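Local coordinates for protein intimin (Escherichia coli, PDB 6TPL) that probably helps Escherichia coli adhere to host cells, its bacterial Ig-like domains forming part of an extended passenger arm outside the bacterium, at residues Y126-M131 with Q140-T145; L177-V182 with A186-A191. All coordinates share one frame; numbering follows the deposited sequence.

Contact 1: residues Y126-M131 with Q140-T145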
ATOM      1  N   TYR A 126       3.551  12.815  -0.887  1.00 10.59           N
ATOM      2  CA  TYR A 126       2.465  11.868  -0.679  1.00  8.85           C
ATOM      3  C   TYR A 126       1.277  12.296  -1.524  1.00  9.21           C
ATOM      4  O   TYR A 126       0.905  13.473  -1.515  1.00 12.84           O
ATOM      5  CB  TYR A 126       2.043  11.809   0.789  1.00  8.39           C
ATOM      6  CG  TYR A 126       3.096  11.269   1.716  1.00 11.91           C
ATOM      7  CD1 TYR A 126       4.121  12.079   2.180  1.00  8.59           C
ATOM      8  CD2 TYR A 126       3.059   9.952   2.134  1.00 10.98           C
ATOM      9  CE1 TYR A 126       5.087  11.592   3.030  1.00  8.72           C
ATOM     10  CE2 TYR A 126       4.018   9.448   2.983  1.00  9.38           C
ATOM     11  CZ  TYR A 126       5.033  10.273   3.429  1.00 10.80           C
ATOM     12  OH  TYR A 126       5.996   9.786   4.276  1.00 11.04           O
ATOM     13  N   THR A 127       0.669  11.340  -2.222  1.00 10.28           N
ATOM     14  CA  THR A 127      -0.465  11.607  -3.096  1.00  9.86           C
ATOM     15  C   THR A 127      -1.602  10.668  -2.718  1.00 11.67           C
ATOM     16  O   THR A 127      -1.444   9.444  -2.760  1.00 11.20           O
ATOM     17  CB  THR A 127      -0.078  11.434  -4.566  1.00 11.03           C
ATOM     18  OG1 THR A 127       1.013  12.314  -4.888  1.00 11.00           O
ATOM     19  CG2 THR A 127      -1.257  11.743  -5.479  1.00 13.15           C
ATOM     20  N   VAL A 128      -2.737  11.248  -2.340  1.00 11.28           N
ATOM     21  CA  VAL A 128      -3.940  10.508  -1.984  1.00 10.10           C
ATOM     22  C   VAL A 128      -4.966  10.713  -3.088  1.00 13.17           C
ATOM     23  O   VAL A 128      -5.033  11.782  -3.705  1.00 15.27           O
ATOM     24  CB  VAL A 128      -4.504  10.971  -0.625  1.00  9.69           C
ATOM     25  CG1 VAL A 128      -5.941  10.518  -0.471  1.00 16.07           C
ATOM     26  CG2 VAL A 128      -3.637  10.454   0.506  1.00 10.39           C
ATOM     27  N   LYS A 129      -5.761   9.677  -3.342  1.00 10.80           N
ATOM     28  CA  LYS A 129      -6.878   9.756  -4.272  1.00 11.56           C
ATOM     29  C   LYS A 129      -8.169   9.453  -3.526  1.00 11.71           C
ATOM     30  O   LYS A 129      -8.205   8.573  -2.661  1.00 11.48           O
ATOM     31  CB  LYS A 129      -6.710   8.785  -5.441  1.00 12.20           C
ATOM     32  CG  LYS A 129      -7.575   9.124  -6.644  1.00 13.17           C
ATOM     33  CD  LYS A 129      -7.440   8.074  -7.731  1.00 14.03           C
ATOM     34  CE  LYS A 129      -8.127   8.504  -9.017  1.00 16.00           C
ATOM     35  NZ  LYS A 129      -7.931   7.492 -10.096  1.00 20.29           N
ATOM     36  N   VAL A 130      -9.223  10.189  -3.864  1.00 12.27           N
ATOM     37  CA  VAL A 130     -10.544  10.016  -3.272  1.00 12.67           C
ATOM     38  C   VAL A 130     -11.523   9.695  -4.389  1.00 13.61           C
ATOM     39  O   VAL A 130     -11.535  10.375  -5.421  1.00 14.07           O
ATOM     40  CB  VAL A 130     -10.990  11.277  -2.510  1.00 12.72           C
ATOM     41  CG1 VAL A 130     -12.375  11.069  -1.935  1.00 13.38           C
ATOM     42  CG2 VAL A 130      -9.994  11.614  -1.421  1.00 13.46           C
ATOM     43  N   MET A 131     -12.362   8.683  -4.173  1.00 14.06           N
ATOM     44  CA  MET A 131     -13.316   8.267  -5.188  1.00 15.10           C
ATOM     45  C   MET A 131     -14.666   7.949  -4.557  1.00 15.75           C
ATOM     46  O   MET A 131     -14.776   7.670  -3.361  1.00 15.49           O
ATOM     47  CB  MET A 131     -12.804   7.046  -5.967  1.00 15.88           C
ATOM     48  CG  MET A 131     -11.379   7.196  -6.461  1.00 14.89           C
ATOM     49  SD  MET A 131     -10.874   5.849  -7.560  1.00 15.72           S
ATOM     50  CE  MET A 131     -11.782   6.241  -9.053  1.00 17.09           C
ATOM     51  N   GLN A 140     -12.755  17.527  -2.189  1.00 17.37           N
ATOM     52  CA  GLN A 140     -12.875  16.812  -0.924  1.00 18.28           C
ATOM     53  C   GLN A 140     -11.657  17.120  -0.063  1.00 21.26           C
ATOM     54  O   GLN A 140     -10.519  17.044  -0.537  1.00 17.34           O
ATOM     55  CB  GLN A 140     -12.983  15.307  -1.172  1.00 18.05           C
ATOM     56  CG  GLN A 140     -13.223  14.483   0.076  1.00 19.87           C
ATOM     57  CD  GLN A 140     -14.684  14.441   0.471  1.00 23.19           C
ATOM     58  OE1 GLN A 140     -15.565  14.748  -0.336  1.00 31.52           O
ATOM     59  NE2 GLN A 140     -14.951  14.053   1.711  1.00 20.00           N
ATOM     60  N   GLU A 141     -11.894  17.473   1.196  1.00 18.33           N
ATOM     61  CA  GLU A 141     -10.803  17.820   2.100  1.00 15.18           C
ATOM     62  C   GLU A 141     -10.149  16.551   2.632  1.00 14.97           C
ATOM     63  O   GLU A 141     -10.791  15.768   3.341  1.00 14.40           O
ATOM     64  CB  GLU A 141     -11.312  18.684   3.257  1.00 20.13           C
ATOM     65  CG  GLU A 141     -11.541  20.143   2.890  1.00 20.91           C
ATOM     66  CD  GLU A 141     -11.675  21.044   4.108  1.00 27.98           C
ATOM     67  OE1 GLU A 141     -11.774  22.273   3.919  1.00 31.69           O
ATOM     68  OE2 GLU A 141     -11.678  20.529   5.247  1.00 29.59           O
ATOM     69  N   VAL A 142      -8.883  16.344   2.278  1.00 14.53           N
ATOM     70  CA  VAL A 142      -8.067  15.278   2.842  1.00  9.93           C
ATOM     71  C   VAL A 142      -7.169  15.886   3.905  1.00 11.72           C
ATOM     72  O   VAL A 142      -6.438  16.846   3.632  1.00 13.20           O
ATOM     73  CB  VAL A 142      -7.231  14.580   1.756  1.00 11.95           C
ATOM     74  CG1 VAL A 142      -6.386  13.477   2.377  1.00 10.81           C
ATOM     75  CG2 VAL A 142      -8.127  14.032   0.658  1.00 11.44           C
ATOM     76  N   THR A 143      -7.219  15.338   5.115  1.00 12.04           N
ATOM     77  CA  THR A 143      -6.386  15.804   6.216  1.00  9.96           C
ATOM     78  C   THR A 143      -5.256  14.808   6.449  1.00  9.80           C
ATOM     79  O   THR A 143      -5.491  13.595   6.523  1.00  9.09           O
ATOM     80  CB  THR A 143      -7.207  15.999   7.495  1.00 13.69           C
ATOM     81  OG1 THR A 143      -8.200  17.012   7.276  1.00 14.12           O
ATOM     82  CG2 THR A 143      -6.301  16.427   8.648  1.00 13.21           C
ATOM     83  N   PHE A 144      -4.031  15.331   6.544  1.00  9.71           N
ATOM     84  CA  PHE A 144      -2.818  14.541   6.704  1.00 11.83           C
ATOM     85  C   PHE A 144      -2.222  14.781   8.087  1.00 13.72           C
ATOM     86  O   PHE A 144      -2.268  15.900   8.603  1.00 12.49           O
ATOM     87  CB  PHE A 144      -1.749  14.918   5.654  1.00 11.34           C
ATOM     88  CG  PHE A 144      -2.145  14.650   4.226  1.00 10.14           C
ATOM     89  CD1 PHE A 144      -2.938  15.552   3.524  1.00 11.57           C
ATOM     90  CD2 PHE A 144      -1.694  13.512   3.574  1.00 11.56           C
ATOM     91  CE1 PHE A 144      -3.298  15.317   2.207  1.00 11.09           C
ATOM     92  CE2 PHE A 144      -2.050  13.265   2.253  1.00 13.22           C
ATOM     93  CZ  PHE A 144      -2.851  14.169   1.570  1.00 11.94           C
ATOM     94  N   THR A 145      -1.612  13.746   8.666  1.00 11.86           N
ATOM     95  CA  THR A 145      -0.840  13.874   9.896  1.00 13.37           C
ATOM     96  C   THR A 145       0.454  13.085   9.746  1.00 13.18           C
ATOM     97  O   THR A 145       0.581  12.243   8.854  1.00 10.00           O
ATOM     98  CB  THR A 145      -1.612  13.376  11.125  1.00 18.39           C
ATOM     99  OG1 THR A 145      -1.963  11.999  10.955  1.00 21.69           O
ATOM    100  CG2 THR A 145      -2.873  14.193  11.327  1.00 19.10           C
TER

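Contact 2: residues L177-V182 with A186-A191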
ATOM      1  N   LEU A 177       5.640   8.038   9.796  1.00 10.92           N
ATOM      2  CA  LEU A 177       4.393   7.456   9.316  1.00 11.76           C
ATOM      3  C   LEU A 177       3.399   8.582   9.074  1.00 10.67           C
ATOM      4  O   LEU A 177       2.979   9.259  10.017  1.00 10.97           O
ATOM      5  CB  LEU A 177       3.837   6.442  10.314  1.00 13.60           C
ATOM      6  CG  LEU A 177       2.502   5.800   9.923  1.00 25.63           C
ATOM      7  CD1 LEU A 177       2.591   5.177   8.538  1.00 29.06           C
ATOM      8  CD2 LEU A 177       2.094   4.766  10.961  1.00 29.83           C
ATOM      9  N   VAL A 178       3.030   8.775   7.815  1.00 10.41           N
ATOM     10  CA  VAL A 178       2.001   9.734   7.438  1.00 10.43           C
ATOM     11  C   VAL A 178       0.665   9.011   7.372  1.00 17.23           C
ATOM     12  O   VAL A 178       0.574   7.884   6.878  1.00 10.21           O
ATOM     13  CB  VAL A 178       2.342  10.404   6.094  1.00 15.71           C
ATOM     14  CG1 VAL A 178       1.128  11.123   5.536  1.00 12.52           C
ATOM     15  CG2 VAL A 178       3.498  11.385   6.259  1.00 10.47           C
ATOM     16  N   SER A 179      -0.372   9.649   7.894  1.00 11.60           N
ATOM     17  CA  SER A 179      -1.734   9.140   7.846  1.00 12.54           C
ATOM     18  C   SER A 179      -2.624  10.154   7.141  1.00 14.79           C
ATOM     19  O   SER A 179      -2.305  11.344   7.070  1.00 13.45           O
ATOM     20  CB  SER A 179      -2.283   8.854   9.253  1.00 17.20           C
ATOM     21  OG  SER A 179      -1.557   7.812   9.883  1.00 20.90           O
ATOM     22  N   ALA A 180      -3.749   9.670   6.617  1.00 11.93           N
ATOM     23  CA  ALA A 180      -4.692  10.516   5.904  1.00 12.85           C
ATOM     24  C   ALA A 180      -6.114  10.077   6.210  1.00 12.48           C
ATOM     25  O   ALA A 180      -6.363   8.917   6.555  1.00 12.26           O
ATOM     26  CB  ALA A 180      -4.452  10.476   4.390  1.00 13.52           C
ATOM     27  N   ARG A 181      -7.048  11.017   6.072  1.00 12.23           N
ATOM     28  CA  ARG A 181      -8.444  10.730   6.352  1.00 11.74           C
ATOM     29  C   ARG A 181      -9.324  11.723   5.613  1.00 12.05           C
ATOM     30  O   ARG A 181      -8.905  12.839   5.294  1.00 12.18           O
ATOM     31  CB  ARG A 181      -8.745  10.803   7.851  1.00 15.37           C
ATOM     32  CG  ARG A 181      -8.591  12.210   8.412  1.00 17.91           C
ATOM     33  CD  ARG A 181      -8.819  12.248   9.920  1.00 19.39           C
ATOM     34  NE  ARG A 181      -8.859  13.613  10.441  1.00 21.43           N
ATOM     35  CZ  ARG A 181      -7.833  14.221  11.029  1.00 19.31           C
ATOM     36  NH1 ARG A 181      -6.680  13.585  11.172  1.00 20.56           N
ATOM     37  NH2 ARG A 181      -7.958  15.468  11.473  1.00 17.40           N
ATOM     38  N   VAL A 182     -10.559  11.301   5.358  1.00 12.26           N
ATOM     39  CA  VAL A 182     -11.623  12.187   4.915  1.00 13.65           C
ATOM     40  C   VAL A 182     -12.765  12.067   5.915  1.00 13.18           C
ATOM     41  O   VAL A 182     -12.838  11.121   6.702  1.00 13.93           O
ATOM     42  CB  VAL A 182     -12.110  11.865   3.486  1.00 13.84           C
ATOM     43  CG1 VAL A 182     -11.004  12.138   2.468  1.00 12.98           C
ATOM     44  CG2 VAL A 182     -12.599  10.429   3.407  1.00 12.89           C
ATOM     45  N   ALA A 186     -14.638   5.811   8.341  1.00 13.39           N
ATOM     46  CA  ALA A 186     -13.976   5.365   9.567  1.00 16.96           C
ATOM     47  C   ALA A 186     -12.773   4.475   9.241  1.00 14.38           C
ATOM     48  O   ALA A 186     -12.682   3.315   9.641  1.00 15.30           O
ATOM     49  CB  ALA A 186     -14.977   4.647  10.465  1.00 22.24           C
ATOM     50  N   VAL A 187     -11.823   5.058   8.513  1.00 12.45           N
ATOM     51  CA  VAL A 187     -10.597   4.362   8.135  1.00 14.03           C
ATOM     52  C   VAL A 187      -9.417   5.298   8.355  1.00 14.18           C
ATOM     53  O   VAL A 187      -9.357   6.381   7.761  1.00 16.66           O
ATOM     54  CB  VAL A 187     -10.634   3.878   6.675  1.00 16.35           C
ATOM     55  CG1 VAL A 187      -9.315   3.221   6.294  1.00 20.26           C
ATOM     56  CG2 VAL A 187     -11.805   2.922   6.459  1.00 13.71           C
ATOM     57  N   ASP A 188      -8.476   4.874   9.201  1.00 11.77           N
ATOM     58  CA  ASP A 188      -7.232   5.595   9.484  1.00 13.31           C
ATOM     59  C   ASP A 188      -6.208   5.175   8.433  1.00 13.47           C
ATOM     60  O   ASP A 188      -5.440   4.231   8.623  1.00 11.08           O
ATOM     61  CB  ASP A 188      -6.776   5.278  10.906  1.00 16.86           C
ATOM     62  CG  ASP A 188      -5.547   6.050  11.332  1.00 18.42           C
ATOM     63  OD1 ASP A 188      -5.151   7.002  10.633  1.00 16.38           O
ATOM     64  OD2 ASP A 188      -4.967   5.693  12.382  1.00 18.44           O
ATOM     65  N   VAL A 189      -6.203   5.877   7.297  1.00 10.90           N
ATOM     66  CA  VAL A 189      -5.400   5.433   6.164  1.00 10.57           C
ATOM     67  C   VAL A 189      -3.930   5.721   6.432  1.00 10.41           C
ATOM     68  O   VAL A 189      -3.543   6.865   6.708  1.00 13.42           O
ATOM     69  CB  VAL A 189      -5.863   6.102   4.862  1.00 10.49           C
ATOM     70  CG1 VAL A 189      -4.901   5.753   3.729  1.00 14.00           C
ATOM     71  CG2 VAL A 189      -7.277   5.671   4.511  1.00 10.69           C
ATOM     72  N   LYS A 190      -3.101   4.683   6.339  1.00 10.31           N
ATOM     73  CA  LYS A 190      -1.673   4.790   6.608  1.00 11.40           C
ATOM     74  C   LYS A 190      -0.893   4.752   5.300  1.00 12.94           C
ATOM     75  O   LYS A 190      -1.145   3.894   4.444  1.00 10.86           O
ATOM     76  CB  LYS A 190      -1.201   3.653   7.518  1.00 15.98           C
ATOM     77  CG  LYS A 190      -1.949   3.539   8.831  1.00 15.95           C
ATOM     78  CD  LYS A 190      -1.735   4.772   9.680  1.00 15.97           C
ATOM     79  CE  LYS A 190      -2.500   4.688  10.987  1.00 20.32           C
ATOM     80  NZ  LYS A 190      -2.288   5.900  11.828  1.00 19.61           N
ATOM     81  N   ALA A 191       0.050   5.674   5.153  1.00  9.91           N
ATOM     82  CA  ALA A 191       0.982   5.641   4.039  1.00  9.78           C
ATOM     83  C   ALA A 191       2.087   4.628   4.319  1.00  9.82           C
ATOM     84  O   ALA A 191       2.261   4.184   5.459  1.00  9.96           O
ATOM     85  CB  ALA A 191       1.585   7.025   3.820  1.00  9.78           C
TER
HETATM   86  O   HOH W   1      -6.151   9.077   9.315  1.00 24.11           O
HETATM   87  O   HOH W   2     -10.930   8.232   6.285  1.00  9.80           O

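Contact 1: residues Y126-M131 with Q140-T145
Val128 and Val130 of strand 126-131 point across the inside of a β-sandwich at Val142 and Phe144 of strand 141-145. The two strands belong to different sheets, their axes 9.1 Å apart, and no hydrogen bond joins them. Val128 can be followed outward from CB, where the chain divides. With chi1 at 163°, CG1 lies roughly anti to the backbone N and meets Val142 CG1 at 4.1 Å. The other branch, CG2, sits beside the backbone N and comes obliquely onto the Phe144 ring, 3.7 Å from CE2 and slightly farther from CZ. One valine thus touches two residues of the facing strand, one with each methyl. Val130 repeats the division: its CG2 meets Val142 CG2 tip to tip at 3.7 Å, while its CG1 rests on the aliphatic CG of Gln140, the two side chains crossing at about a right angle. Ile106 and Ile109 of strand 105-111 also touch Val128, and Val166 touches Phe144. Between these two segments only carbon meets carbon, so the contact probably rests on close fit and exclusion of water, as expected for the core of an Ig-like sandwich.

Contact 2: residues L177-V182 with A186-A191
Ser179 and Lys190 face each other as a non-hydrogen-bonded antiparallel pair, and their side chains supply the bond that their backbones do not. Lys190 CG lies beside its own backbone N, and a bend at chi2 (-64°) turns the chain toward strand 178-181; beyond it the chain is extended. NZ thereby reaches Ser179 OG at 2.8 Å, donating to it, and at the same time forms a salt bridge with Asp188 OD2 at 2.7 Å, approaching from above the carboxylate plane. Asp188 can meet it because its CG is anti to the backbone N (chi1 -176°), which swings the carboxylate back toward Ser179, though CB itself points away from strand 178-181. Its other oxygen, OD1, accepts a hydrogen bond from a water that also bonds weakly to Ala180 O. Leu177 crosses the lysine at about a right angle, CD2 against the aliphatic CD at 4.0 Å. With an alanine at Lys190, the Asp188 carboxylate would probably lose its positive mate, Ser179 OG this donor and Leu177 CD2 this aliphatic neighbour.

Ala180 and Val189 form the hydrogen-bonded pair on the opposite face: Ala180 N gives to Val189 O at 2.8 Å, and the return bond from Val189 N to Ala180 O is more bent, 136° at the hydrogen. Ala191 N adds a straighter bond to Val178 O, and Val178 CB packs against Ala191 CB at 4.1 Å. Toward the turn, a second water links Val182 N to Val187 O. Within this β-hairpin, the chemistry is thus split by face: a charged and hydroxyl network beside Ser179, and apolar side chains, Ala180 and Val189, on the face turned to the sandwich interior.

In the fold
From the N terminus the chain crosses the first Ig-like domain before reaching contact 1 in the second. There 126-131 and 140-145 close a short connection of eight residues that includes strand 135-136 and carries the chain from one sheet of the sandwich to the other. Contact 2 follows in series, neither nested nor crossed with contact 1: three residues separate 177-182 from 186-191, which returns alongside as a hairpin. Strand 174-181 joins them, lying between 141-146 and 189-190 in one sheet, with probable hydrogen bonds from Ser179 N to Thr145 O and from Thr143 N to Arg181 O. Across the sandwich, the Tyr126 ring packs on Val178 and Ala191, tying the hairpin to the facing sheet.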